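Side-chain contacts in Bd3460 (Bdellovibrio bacteriovorus, PDB 5CEC), which binds the predatory endopeptidase Bd3459 through a stack of ankyrin repeats and probably acts as the immunity protein that shields the predator from its own enzyme: residues I54-Q59 against K80-K85; E97-F102 against E113-A118; F102-D107 against F135-Q140; A120-I125 against L150-S155; L192-G197 against L201-E206. All blocks are in the same frame, centred on the assembly; numbering follows the deposited sequence.

Contact 1: residues I54-Q59 against K80-K85; sequences IDLNAQ and KFLLSK
In Leu-56 and in Lys-85 alike the first torsion sets CG opposite the carbonyl carbon (chi1 -64° and -57°), and the two side chains meet where a loop passes a helix end. Leu-56 reaches out with CD1, which lies 3.6 Å from CB of Lys-85 and also touches its CG. A bend at chi2 then turns the lysine chain away from the leucine, so that only its aliphatic root takes part; the ammonium NZ is hydrogen-bonded to Gln-50. A looser apolar contact, 4.3 Å from Leu-56 CD1 to Leu-82 CD2, adds the last turn of the helix. The loop that presents Leu-56 is held in a type I beta turn from Asp-55 to Ala-58, reinforced by an Asx turn in which Asp-55 OD1 accepts from the backbone N of Asn-57. Leu-56, which meets Leu-82 and Lys-85 at the end of helix 76-84, also touches Leu-33 of helix 31-39, Val-49 of helix 42-49 and the loop residue Val-87, and so lies among three helices.

Contact 2: residues E97-F102 against E113-A118; sequences ETALAF and EELIKA
Leu-115 pushes its CD1 methyl against the backbone of helix 99-105, into a shallow hollow floored by the start of that helix: CD1 lies 3.7 Å from CA of Leu-100 and 3.9 Å from the carbonyl carbon of Ala-99. The small CB of Ala-99 forms one wall, 4.1 Å from the same methyl. Leu-100 answers in the other direction. With CG trans to its own nitrogen (chi1 177°), it slides past Leu-115 and brings its forked end to the partner helix, where CD1 rests 4.1 Å from CB of Leu-115 and CD2 lies 3.9 Å from CG1 of Ile-116. CG1 of Ile-116 touches both methyls of the fork. No hydrogen bond links the two segments; the fit is one of apolar shape between four buried residues. Thr-98 stands at the N-cap of the first helix, its OG1 accepting a weak bond from the N of Ala-101. Beyond the pair, Ala-99 touches Leu-67 and Ala-71 of helix 66-72, while Ile-116 touches Ile-149 of helix 143-152. Two helices of one predicted repeat, packed through small and branched apolar residues and joined by a short turn, form the helix-turn-helix unit of the ankyrin fold.

Contact 3: residues F102-D107 against F135-Q140; sequences FAVTND and FMRAAQ
The carbonyl oxygen of Thr-105, near the end of helix 99-105, accepts a 2.7 Å hydrogen bond from a water, which in turn accepts from NH1 of Arg-137 at 3.0 Å. This bridge joins helices 99-105 and 134-141 of the ankyrin stack, which share no direct hydrogen bond across these segments. Arg-137 leaves its backbone with CG pointing opposite the N (chi1 -174°) and is bent at chi2 and chi3, which carries its guanidinium round to the water. The other terminal nitrogen, NH2, makes a salt bridge with Asp-132, so both ends of the group are engaged. Thr-105 lays its CG2 methyl against NH1, while its OG1 bonds to the carbonyl of Ala-101 in its own helix.

Next to the bridge CG1 of Val-104 crosses the root of the arginine, 3.8 Å from its CG, and lies 4.0 Å from the backbone N of Ala-138. Helix 99-105 ends in a Schellman motif with Asp-107 at the C-prime position, and the carboxylate of that residue forms a salt bridge to Lys-403 of Bd3459. Just before it, Phe-102 O accepts from both the N and the side chain of Asn-106; the ND2 bond, 3.0 Å long, falls on a lone pair in the carbonyl plane.

Contact 4: residues A120-I125 against L150-S155; sequences ANVDII and LAKNKS
Val-122 and Lys-152 cross nearly at right angles, with CG2 of the valine 3.7 Å from CB of the lysine. At chi1 -57° the valine places CG2 between its own nitrogen and carbonyl carbon; the lysine bends at chi2 (-72°), taking the rest of its chain away. Val-122 also touches Leu-100 and Ile-116, and so continues the apolar layer of the preceding helix pair. In the ankyrin fold, loops of this kind link one helix pair to the next, and here the loop after helix 109-117 meets the end of helix 143-152. Next along, Asp-123 and Asn-153 both carry CG on the far side of CB from their own N, yet their flat ends stand almost perpendicular, 88° apart. OD2 of Asp-123 and ND2 of Asn-153 stay 4.2 Å apart, without a hydrogen bond. The OD1 atom of each group is engaged: Asp-123 OD1 forms a salt bridge with Lys-159, and Asn-153 OD1 receives the hydroxyl of Ser-155 at 2.8 Å, on a lone pair in the carbonyl plane.

Contact 5: residues L192-G197 against L201-E206; sequences LKNKKG and LDVAKE
Asn-194 and Val-203 make the main van der Waals contact, ND2 of the asparagine to CG1 of the valine at 4.1 Å, as the two side chains cross at a slant; both lean on Phe-169 of helix 167-174. Val-203 reaches further along that helix, to Ala-172 and Arg-173.

Polar groups work mainly inside the turn or with residues just beyond it. Asn-194 folds its amide back over the main chain (chi1 69°), where OD1 accepts from the N of Gln-198 and, weakly, from the N of Lys-196; ND2 is hydrogen-bonded to Glu-165. The residues from Asn-194 to Gly-197 form a type I beta turn, closed by a 2.9 Å bond from Gly-197 N to Asn-194 O. On the helix, OD2 of Asp-202 accepts from the N of Thr-199. Across the contact that carboxylate merely comes near the carbonyl of Gly-197, with no bond between the two oxygens.

Water and charge provide a looser link. A water donates to OE1 of Glu-206 at 2.9 Å and weakly accepts from NZ of Lys-196 at 3.4 Å, while that NZ stays 5.1 Å from OE2 of the glutamate. Gln-198 also bonds to OE1 through its NE2.

Near the C-terminal end of the ankyrin stack, the polar bonds thus mostly shape the turn and the start of helix 200-206, and no direct hydrogen bond crosses between the segments; the charges should attract only modestly, through a weakly held water and at a distance.

Overall arrangement
The five contacts sample an ankyrin solenoid from near its N-terminal end to near its C-terminal end, with contacts 1 and 5 about 43 Å apart between centres and on opposite sides of the chain's centre. Contacts 2, 3 and 4 form a continuous middle: contacts 2 and 3, about 10 Å apart between centres, share Phe-102 and helix 99-105, while Phe-135 of contact 3 packs on Leu-150 of contact 4. Contact 1 joins this group through Leu-83, which touches Leu-115 and Ala-118 of contact 2. Contact 5 touches none of the others. Bd3459 meets the segments of contacts 2 and 3: Glu-97 bonds to Ser-393 of Bd3459, and Asn-106 packs on its Trp-395.

Contact 1: residues I54-Q59 against K80-K85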
# COMPACT_ATOMS: atom_id res chain seq x y z
N ILE B 54 -13.13 -8.64 -27.60
CA ILE B 54 -11.74 -8.28 -27.38
C ILE B 54 -10.84 -9.50 -27.46
O ILE B 54 -11.05 -10.52 -26.79
CB ILE B 54 -11.56 -7.61 -26.01
CG1 ILE B 54 -12.47 -6.39 -25.90
CG2 ILE B 54 -10.10 -7.20 -25.80
CD1 ILE B 54 -12.61 -5.81 -24.51
N ASP B 55 -9.81 -9.36 -28.28
CA ASP B 55 -8.72 -10.31 -28.36
C ASP B 55 -7.83 -10.06 -27.18
O ASP B 55 -7.13 -9.06 -27.14
CB ASP B 55 -7.98 -10.11 -29.68
CG ASP B 55 -6.76 -10.99 -29.83
OD1 ASP B 55 -6.43 -11.82 -28.94
OD2 ASP B 55 -6.12 -10.82 -30.89
N LEU B 56 -7.82 -10.99 -26.23
CA LEU B 56 -7.08 -10.80 -25.00
C LEU B 56 -5.58 -10.85 -25.20
O LEU B 56 -4.86 -10.49 -24.28
CB LEU B 56 -7.49 -11.84 -23.95
CG LEU B 56 -8.94 -11.77 -23.47
CD1 LEU B 56 -9.27 -12.93 -22.54
CD2 LEU B 56 -9.28 -10.46 -22.79
N ASN B 57 -5.11 -11.33 -26.36
CA ASN B 57 -3.69 -11.31 -26.67
C ASN B 57 -3.27 -10.07 -27.46
O ASN B 57 -2.09 -9.93 -27.76
CB ASN B 57 -3.29 -12.59 -27.41
CG ASN B 57 -3.35 -13.81 -26.53
OD1 ASN B 57 -3.11 -13.74 -25.31
ND2 ASN B 57 -3.67 -14.96 -27.13
N ALA B 58 -4.22 -9.22 -27.87
CA ALA B 58 -3.85 -7.99 -28.56
C ALA B 58 -3.07 -7.03 -27.65
O ALA B 58 -3.38 -6.89 -26.45
CB ALA B 58 -5.07 -7.30 -29.16
N GLN B 59 -2.05 -6.41 -28.22
CA GLN B 59 -1.18 -5.53 -27.48
C GLN B 59 -1.41 -4.07 -27.87
O GLN B 59 -1.69 -3.76 -29.04
CB GLN B 59 0.27 -5.94 -27.72
CG GLN B 59 0.62 -7.24 -27.02
CD GLN B 59 1.92 -7.84 -27.51
OE1 GLN B 59 1.97 -8.52 -28.55
NE2 GLN B 59 2.99 -7.57 -26.79
N LYS B 80 -6.25 -14.62 -12.32
CA LYS B 80 -6.87 -15.95 -12.36
C LYS B 80 -7.97 -16.01 -13.42
O LYS B 80 -8.09 -17.01 -14.15
CB LYS B 80 -7.43 -16.32 -10.99
CG LYS B 80 -6.39 -16.67 -9.94
CD LYS B 80 -7.06 -16.97 -8.60
CE LYS B 80 -6.11 -17.61 -7.60
NZ LYS B 80 -6.84 -18.10 -6.38
N PHE B 81 -8.78 -14.96 -13.49
CA PHE B 81 -9.83 -14.86 -14.49
C PHE B 81 -9.27 -14.92 -15.92
O PHE B 81 -9.74 -15.67 -16.78
CB PHE B 81 -10.68 -13.59 -14.29
CG PHE B 81 -11.67 -13.34 -15.39
CD1 PHE B 81 -12.80 -14.15 -15.51
CD2 PHE B 81 -11.46 -12.34 -16.34
CE1 PHE B 81 -13.71 -13.94 -16.53
CE2 PHE B 81 -12.38 -12.13 -17.37
CZ PHE B 81 -13.50 -12.93 -17.46
N LEU B 82 -8.21 -14.16 -16.16
CA LEU B 82 -7.58 -14.17 -17.48
C LEU B 82 -6.90 -15.51 -17.81
O LEU B 82 -6.97 -15.98 -18.95
CB LEU B 82 -6.57 -13.05 -17.61
CG LEU B 82 -7.20 -11.64 -17.57
CD1 LEU B 82 -6.13 -10.56 -17.48
CD2 LEU B 82 -8.14 -11.37 -18.74
N LEU B 83 -6.28 -16.15 -16.82
CA LEU B 83 -5.72 -17.49 -17.03
C LEU B 83 -6.81 -18.49 -17.43
O LEU B 83 -6.57 -19.38 -18.27
CB LEU B 83 -4.97 -17.99 -15.78
CG LEU B 83 -3.72 -17.21 -15.40
CD1 LEU B 83 -3.16 -17.72 -14.10
CD2 LEU B 83 -2.69 -17.34 -16.46
N SER B 84 -8.01 -18.34 -16.88
CA SER B 84 -9.13 -19.23 -17.24
C SER B 84 -9.57 -19.04 -18.69
O SER B 84 -10.19 -19.93 -19.25
CB SER B 84 -10.30 -19.03 -16.28
OG SER B 84 -11.12 -17.92 -16.63
N LYS B 85 -9.26 -17.89 -19.29
CA LYS B 85 -9.50 -17.64 -20.72
C LYS B 85 -8.34 -18.09 -21.61
O LYS B 85 -8.38 -17.90 -22.82
CB LYS B 85 -9.78 -16.15 -20.96
CG LYS B 85 -10.96 -15.59 -20.16
CD LYS B 85 -12.28 -16.25 -20.54
CE LYS B 85 -13.46 -15.71 -19.75
NZ LYS B 85 -14.67 -16.57 -19.90

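Contact 2: residues E97-F102 against E113-A118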
# COMPACT_ATOMS: atom_id res chain seq x y z
N GLU B 97 9.29 -7.31 -21.22
CA GLU B 97 8.79 -8.01 -20.05
C GLU B 97 7.51 -8.76 -20.30
O GLU B 97 6.55 -8.24 -20.87
CB GLU B 97 8.60 -7.03 -18.90
CG GLU B 97 9.93 -6.53 -18.35
CD GLU B 97 9.80 -5.66 -17.11
OE1 GLU B 97 8.85 -4.84 -17.06
OE2 GLU B 97 10.67 -5.78 -16.22
N THR B 98 7.49 -10.01 -19.85
CA THR B 98 6.26 -10.79 -19.81
C THR B 98 5.48 -10.43 -18.53
O THR B 98 6.00 -9.71 -17.63
CB THR B 98 6.52 -12.29 -19.76
OG1 THR B 98 7.14 -12.60 -18.52
CG2 THR B 98 7.40 -12.77 -20.94
N ALA B 99 4.24 -10.88 -18.46
CA ALA B 99 3.43 -10.70 -17.26
C ALA B 99 4.14 -11.14 -15.98
O ALA B 99 4.05 -10.46 -14.96
CB ALA B 99 2.08 -11.41 -17.36
N LEU B 100 4.86 -12.26 -16.05
CA LEU B 100 5.57 -12.75 -14.88
C LEU B 100 6.66 -11.76 -14.47
O LEU B 100 6.86 -11.51 -13.26
CB LEU B 100 6.14 -14.14 -15.13
CG LEU B 100 6.97 -14.72 -13.98
CD1 LEU B 100 6.21 -14.77 -12.65
CD2 LEU B 100 7.44 -16.13 -14.35
N ALA B 101 7.38 -11.21 -15.43
CA ALA B 101 8.33 -10.14 -15.11
C ALA B 101 7.67 -8.94 -14.50
O ALA B 101 8.20 -8.41 -13.52
CB ALA B 101 9.14 -9.75 -16.32
N PHE B 102 6.54 -8.51 -15.00
CA PHE B 102 5.79 -7.41 -14.37
C PHE B 102 5.45 -7.72 -12.92
O PHE B 102 5.59 -6.86 -12.06
CB PHE B 102 4.52 -7.07 -15.14
CG PHE B 102 4.75 -6.15 -16.29
CD1 PHE B 102 4.87 -4.80 -16.04
CD2 PHE B 102 4.86 -6.60 -17.61
CE1 PHE B 102 5.10 -3.91 -17.06
CE2 PHE B 102 5.05 -5.67 -18.64
CZ PHE B 102 5.17 -4.34 -18.35
N GLU B 113 3.64 -16.32 -8.13
CA GLU B 113 3.42 -17.73 -7.83
C GLU B 113 2.34 -18.35 -8.67
O GLU B 113 2.51 -19.47 -9.15
CB GLU B 113 3.14 -17.97 -6.34
CG GLU B 113 4.36 -17.72 -5.46
CD GLU B 113 5.45 -18.71 -5.73
OE1 GLU B 113 5.28 -19.90 -5.39
OE2 GLU B 113 6.44 -18.32 -6.37
N GLU B 114 1.24 -17.62 -8.84
CA GLU B 114 0.13 -18.07 -9.67
C GLU B 114 0.59 -18.31 -11.09
O GLU B 114 0.24 -19.31 -11.69
CB GLU B 114 -1.01 -17.05 -9.63
CG GLU B 114 -2.29 -17.48 -10.34
CD GLU B 114 -3.08 -18.56 -9.61
OE1 GLU B 114 -2.87 -18.79 -8.40
OE2 GLU B 114 -3.93 -19.17 -10.28
N LEU B 115 1.34 -17.36 -11.65
CA LEU B 115 1.81 -17.45 -13.03
C LEU B 115 2.78 -18.61 -13.23
O LEU B 115 2.67 -19.37 -14.21
CB LEU B 115 2.42 -16.13 -13.51
CG LEU B 115 1.40 -15.01 -13.73
CD1 LEU B 115 2.13 -13.70 -13.90
CD2 LEU B 115 0.51 -15.25 -14.94
N ILE B 116 3.68 -18.80 -12.27
CA ILE B 116 4.62 -19.93 -12.37
C ILE B 116 3.87 -21.29 -12.32
O ILE B 116 4.16 -22.17 -13.12
CB ILE B 116 5.70 -19.83 -11.26
CG1 ILE B 116 6.58 -18.59 -11.50
CG2 ILE B 116 6.58 -21.08 -11.20
CD1 ILE B 116 7.46 -18.22 -10.34
N LYS B 117 2.91 -21.44 -11.40
CA LYS B 117 2.07 -22.63 -11.34
C LYS B 117 1.24 -22.85 -12.60
O LYS B 117 0.91 -23.99 -12.94
CB LYS B 117 1.14 -22.59 -10.12
CG LYS B 117 1.88 -22.75 -8.81
CD LYS B 117 1.01 -22.69 -7.56
CE LYS B 117 -0.02 -21.57 -7.58
NZ LYS B 117 -0.58 -21.30 -6.22
N ALA B 118 0.92 -21.77 -13.29
CA ALA B 118 0.21 -21.81 -14.56
C ALA B 118 1.09 -22.04 -15.78
O ALA B 118 0.57 -22.07 -16.91
CB ALA B 118 -0.62 -20.55 -14.75

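Contact 3: residues F102-D107 against F135-Q140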
# COMPACT_ATOMS: atom_id res chain seq x y z
N PHE B 102 6.54 -8.51 -15.00
CA PHE B 102 5.79 -7.41 -14.37
C PHE B 102 5.45 -7.72 -12.92
O PHE B 102 5.59 -6.86 -12.06
CB PHE B 102 4.52 -7.07 -15.14
CG PHE B 102 4.75 -6.15 -16.29
CD1 PHE B 102 4.87 -4.80 -16.04
CD2 PHE B 102 4.86 -6.60 -17.61
CE1 PHE B 102 5.10 -3.91 -17.06
CE2 PHE B 102 5.05 -5.67 -18.64
CZ PHE B 102 5.17 -4.34 -18.35
N ALA B 103 5.02 -8.95 -12.65
CA ALA B 103 4.62 -9.31 -11.30
C ALA B 103 5.82 -9.26 -10.37
O ALA B 103 5.77 -8.64 -9.31
CB ALA B 103 4.00 -10.70 -11.28
N VAL B 104 6.90 -9.95 -10.73
CA VAL B 104 8.08 -9.99 -9.86
C VAL B 104 8.62 -8.59 -9.63
O VAL B 104 8.89 -8.19 -8.47
CB VAL B 104 9.14 -10.94 -10.45
CG1 VAL B 104 10.49 -10.75 -9.79
CG2 VAL B 104 8.63 -12.37 -10.30
N THR B 105 8.78 -7.81 -10.69
CA THR B 105 9.41 -6.51 -10.55
C THR B 105 8.55 -5.49 -9.81
O THR B 105 9.09 -4.53 -9.28
CB THR B 105 9.81 -5.90 -11.90
OG1 THR B 105 8.66 -5.77 -12.72
CG2 THR B 105 10.87 -6.76 -12.62
N ASN B 106 7.24 -5.71 -9.75
CA ASN B 106 6.35 -4.87 -8.96
C ASN B 106 5.96 -5.49 -7.62
O ASN B 106 5.03 -5.01 -6.99
CB ASN B 106 5.12 -4.48 -9.79
CG ASN B 106 5.44 -3.42 -10.84
OD1 ASN B 106 5.40 -2.20 -10.55
ND2 ASN B 106 5.76 -3.86 -12.06
N ASP B 107 6.72 -6.49 -7.18
CA ASP B 107 6.54 -7.14 -5.88
C ASP B 107 5.17 -7.77 -5.71
O ASP B 107 4.72 -7.98 -4.58
CB ASP B 107 6.86 -6.19 -4.72
CG ASP B 107 8.32 -5.79 -4.62
OD1 ASP B 107 9.10 -5.96 -5.56
OD2 ASP B 107 8.74 -5.30 -3.58
N PHE B 135 15.13 -14.62 -11.87
CA PHE B 135 15.63 -15.24 -10.65
C PHE B 135 16.38 -14.24 -9.78
O PHE B 135 16.16 -14.19 -8.57
CB PHE B 135 16.56 -16.44 -10.92
CG PHE B 135 17.13 -16.98 -9.66
CD1 PHE B 135 16.34 -17.66 -8.76
CD2 PHE B 135 18.45 -16.72 -9.32
CE1 PHE B 135 16.84 -18.07 -7.53
CE2 PHE B 135 18.96 -17.09 -8.10
CZ PHE B 135 18.16 -17.79 -7.21
N MET B 136 17.27 -13.46 -10.38
CA MET B 136 18.02 -12.47 -9.61
C MET B 136 17.13 -11.49 -8.88
O MET B 136 17.37 -11.16 -7.73
CB MET B 136 18.99 -11.70 -10.52
CG MET B 136 20.16 -12.52 -10.92
SD MET B 136 21.16 -11.75 -12.20
CE MET B 136 21.93 -10.41 -11.30
N ARG B 137 16.12 -10.99 -9.56
CA ARG B 137 15.23 -10.03 -8.98
C ARG B 137 14.46 -10.64 -7.81
O ARG B 137 14.31 -10.03 -6.73
CB ARG B 137 14.30 -9.43 -10.05
CG ARG B 137 13.42 -8.30 -9.54
CD ARG B 137 14.17 -7.12 -8.94
NE ARG B 137 15.26 -6.68 -9.82
CZ ARG B 137 15.14 -5.86 -10.88
NH1 ARG B 137 13.99 -5.27 -11.13
NH2 ARG B 137 16.18 -5.65 -11.66
N ALA B 138 13.93 -11.85 -8.00
CA ALA B 138 13.26 -12.57 -6.90
C ALA B 138 14.22 -12.88 -5.75
O ALA B 138 13.86 -12.74 -4.58
CB ALA B 138 12.65 -13.85 -7.43
N ALA B 139 15.46 -13.23 -6.06
CA ALA B 139 16.43 -13.58 -5.02
C ALA B 139 16.70 -12.46 -4.07
O ALA B 139 16.92 -12.68 -2.89
CB ALA B 139 17.74 -14.08 -5.62
N GLN B 140 16.69 -11.23 -4.56
CA GLN B 140 16.91 -10.11 -3.68
C GLN B 140 15.74 -9.84 -2.76
O GLN B 140 15.91 -9.18 -1.77
CB GLN B 140 17.22 -8.84 -4.45
CG GLN B 140 18.58 -8.81 -5.11
CD GLN B 140 18.96 -7.40 -5.58
OE1 GLN B 140 18.87 -7.12 -6.78
NE2 GLN B 140 19.38 -6.54 -4.69
O HOH W 1 11.81 -4.28 -9.31

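Contact 4: residues A120-I125 against L150-S155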
# COMPACT_ATOMS: atom_id res chain seq x y z
N ALA B 120 4.06 -20.27 -16.69
CA ALA B 120 4.79 -19.15 -17.28
C ALA B 120 6.29 -19.46 -17.27
O ALA B 120 6.83 -20.03 -16.32
CB ALA B 120 4.55 -17.87 -16.47
N ASN B 121 6.97 -19.05 -18.32
CA ASN B 121 8.41 -19.24 -18.46
C ASN B 121 9.13 -18.43 -17.38
O ASN B 121 8.92 -17.22 -17.27
CB ASN B 121 8.81 -18.75 -19.85
CG ASN B 121 10.26 -18.92 -20.20
OD1 ASN B 121 10.98 -19.70 -19.60
ND2 ASN B 121 10.68 -18.23 -21.27
N VAL B 122 9.99 -19.10 -16.64
CA VAL B 122 10.78 -18.45 -15.61
C VAL B 122 12.16 -18.01 -16.09
O VAL B 122 12.81 -17.22 -15.40
CB VAL B 122 10.88 -19.28 -14.33
CG1 VAL B 122 9.50 -19.62 -13.77
CG2 VAL B 122 11.67 -20.57 -14.56
N ASP B 123 12.61 -18.52 -17.24
CA ASP B 123 13.91 -18.15 -17.81
C ASP B 123 13.74 -16.91 -18.68
O ASP B 123 13.83 -16.96 -19.91
CB ASP B 123 14.53 -19.29 -18.56
CG ASP B 123 15.95 -19.00 -19.04
OD1 ASP B 123 16.52 -17.93 -18.68
OD2 ASP B 123 16.48 -19.84 -19.79
N ILE B 124 13.54 -15.79 -18.01
CA ILE B 124 13.27 -14.51 -18.67
C ILE B 124 14.11 -13.42 -18.04
O ILE B 124 14.72 -13.62 -16.96
CB ILE B 124 11.77 -14.15 -18.63
CG1 ILE B 124 11.28 -13.92 -17.18
CG2 ILE B 124 10.97 -15.23 -19.34
CD1 ILE B 124 9.81 -13.58 -17.08
N ILE B 125 14.16 -12.28 -18.72
CA ILE B 125 14.95 -11.11 -18.33
C ILE B 125 14.01 -9.95 -18.00
O ILE B 125 13.03 -9.72 -18.70
CB ILE B 125 15.88 -10.68 -19.49
CG1 ILE B 125 16.83 -11.82 -19.90
CG2 ILE B 125 16.67 -9.42 -19.18
CD1 ILE B 125 17.68 -12.38 -18.80
N LEU B 150 13.66 -21.69 -9.28
CA LEU B 150 14.70 -22.71 -9.35
C LEU B 150 14.12 -24.12 -9.48
O LEU B 150 14.72 -24.99 -10.09
CB LEU B 150 15.60 -22.67 -8.12
CG LEU B 150 16.46 -21.39 -8.02
CD1 LEU B 150 17.25 -21.46 -6.72
CD2 LEU B 150 17.37 -21.23 -9.21
N ALA B 151 12.94 -24.33 -8.93
CA ALA B 151 12.27 -25.63 -9.06
C ALA B 151 11.96 -25.93 -10.53
O ALA B 151 11.87 -27.08 -10.92
CB ALA B 151 11.01 -25.65 -8.22
N LYS B 152 11.76 -24.89 -11.34
CA LYS B 152 11.52 -25.07 -12.79
C LYS B 152 12.80 -25.19 -13.62
O LYS B 152 12.79 -25.76 -14.70
CB LYS B 152 10.64 -23.93 -13.34
CG LYS B 152 9.27 -23.81 -12.69
CD LYS B 152 8.37 -24.95 -13.13
CE LYS B 152 7.02 -24.84 -12.46
NZ LYS B 152 6.15 -25.96 -12.86
N ASN B 153 13.88 -24.61 -13.12
CA ASN B 153 15.14 -24.59 -13.83
C ASN B 153 16.27 -24.36 -12.82
O ASN B 153 16.57 -23.21 -12.48
CB ASN B 153 15.10 -23.54 -14.94
CG ASN B 153 16.34 -23.54 -15.81
OD1 ASN B 153 17.42 -23.96 -15.39
ND2 ASN B 153 16.20 -22.96 -17.01
N LYS B 154 16.88 -25.45 -12.37
CA LYS B 154 17.95 -25.44 -11.36
C LYS B 154 19.12 -24.53 -11.76
O LYS B 154 19.68 -23.84 -10.89
CB LYS B 154 18.42 -26.91 -11.15
CG LYS B 154 19.60 -27.18 -10.21
CD LYS B 154 19.97 -28.66 -10.28
CE LYS B 154 21.19 -28.97 -9.42
NZ LYS B 154 21.53 -30.42 -9.37
N SER B 155 19.45 -24.51 -13.06
CA SER B 155 20.66 -23.82 -13.51
C SER B 155 20.54 -22.31 -13.40
O SER B 155 21.56 -21.62 -13.50
CB SER B 155 21.04 -24.22 -14.94
OG SER B 155 20.14 -23.70 -15.87

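Contact 5: residues L192-G197 against L201-E206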
# COMPACT_ATOMS: atom_id res chain seq x y z
N LEU B 192 32.84 -17.08 -9.91
CA LEU B 192 32.53 -16.36 -11.14
C LEU B 192 33.06 -14.94 -11.08
O LEU B 192 33.10 -14.32 -10.02
CB LEU B 192 31.02 -16.33 -11.38
CG LEU B 192 30.38 -17.71 -11.54
CD1 LEU B 192 28.87 -17.61 -11.65
CD2 LEU B 192 30.92 -18.39 -12.79
N LYS B 193 33.44 -14.43 -12.24
CA LYS B 193 33.81 -13.04 -12.38
C LYS B 193 32.86 -12.36 -13.37
O LYS B 193 32.47 -12.96 -14.37
CB LYS B 193 35.23 -12.95 -12.89
CG LYS B 193 36.27 -13.34 -11.84
CD LYS B 193 37.68 -13.23 -12.36
CE LYS B 193 38.66 -13.45 -11.22
NZ LYS B 193 40.07 -13.35 -11.68
N ASN B 194 32.50 -11.11 -13.08
CA ASN B 194 31.70 -10.32 -13.99
C ASN B 194 32.55 -9.79 -15.13
O ASN B 194 33.75 -10.09 -15.24
CB ASN B 194 30.94 -9.21 -13.23
CG ASN B 194 31.84 -8.12 -12.69
OD1 ASN B 194 33.00 -8.01 -13.06
ND2 ASN B 194 31.29 -7.31 -11.80
N LYS B 195 31.92 -9.00 -16.00
CA LYS B 195 32.60 -8.50 -17.19
C LYS B 195 33.69 -7.44 -16.90
O LYS B 195 34.53 -7.15 -17.77
CB LYS B 195 31.59 -8.04 -18.25
CG LYS B 195 30.93 -9.22 -18.96
CD LYS B 195 29.78 -8.87 -19.88
CE LYS B 195 29.21 -10.14 -20.51
NZ LYS B 195 28.07 -9.83 -21.44
N LYS B 196 33.69 -6.90 -15.67
CA LYS B 196 34.77 -6.05 -15.15
C LYS B 196 35.90 -6.84 -14.49
O LYS B 196 36.87 -6.26 -14.04
CB LYS B 196 34.24 -5.01 -14.15
CG LYS B 196 33.30 -3.95 -14.71
CD LYS B 196 32.94 -3.04 -13.55
CE LYS B 196 31.89 -2.01 -13.87
NZ LYS B 196 31.53 -1.32 -12.60
N GLY B 197 35.77 -8.17 -14.44
CA GLY B 197 36.75 -9.02 -13.78
C GLY B 197 36.61 -9.13 -12.27
O GLY B 197 37.52 -9.61 -11.60
N LEU B 201 32.80 -11.15 -3.92
CA LEU B 201 33.52 -10.53 -2.80
C LEU B 201 34.01 -9.13 -3.19
O LEU B 201 33.87 -8.18 -2.41
CB LEU B 201 34.71 -11.42 -2.40
CG LEU B 201 35.63 -10.84 -1.32
CD1 LEU B 201 34.85 -10.44 -0.08
CD2 LEU B 201 36.70 -11.86 -0.97
N ASP B 202 34.57 -8.99 -4.40
CA ASP B 202 35.06 -7.69 -4.87
C ASP B 202 33.90 -6.67 -4.81
O ASP B 202 34.09 -5.53 -4.38
CB ASP B 202 35.58 -7.76 -6.30
CG ASP B 202 36.91 -8.45 -6.43
OD1 ASP B 202 37.70 -8.49 -5.46
OD2 ASP B 202 37.18 -8.91 -7.55
N VAL B 203 32.72 -7.04 -5.27
CA VAL B 203 31.63 -6.06 -5.33
C VAL B 203 31.05 -5.77 -3.95
O VAL B 203 30.56 -4.68 -3.70
CB VAL B 203 30.54 -6.38 -6.39
CG1 VAL B 203 31.18 -6.61 -7.75
CG2 VAL B 203 29.64 -7.52 -5.99
N ALA B 204 31.07 -6.76 -3.05
CA ALA B 204 30.71 -6.48 -1.66
C ALA B 204 31.59 -5.41 -1.03
O ALA B 204 31.10 -4.50 -0.40
CB ALA B 204 30.77 -7.74 -0.83
N LYS B 205 32.89 -5.57 -1.21
CA LYS B 205 33.83 -4.60 -0.68
C LYS B 205 33.60 -3.22 -1.28
O LYS B 205 33.55 -2.23 -0.58
CB LYS B 205 35.26 -5.02 -1.00
CG LYS B 205 35.75 -6.28 -0.34
CD LYS B 205 37.19 -6.49 -0.78
CE LYS B 205 37.78 -7.76 -0.27
NZ LYS B 205 39.09 -7.95 -0.97
N GLU B 206 33.40 -3.18 -2.59
CA GLU B 206 33.17 -1.93 -3.28
C GLU B 206 31.89 -1.20 -2.82
O GLU B 206 31.88 0.03 -2.73
CB GLU B 206 33.15 -2.20 -4.79
CG GLU B 206 32.92 -0.98 -5.66
CD GLU B 206 32.85 -1.32 -7.14
OE1 GLU B 206 32.11 -2.23 -7.50
OE2 GLU B 206 33.52 -0.67 -7.97
O HOH W 2 30.86 -3.22 -9.92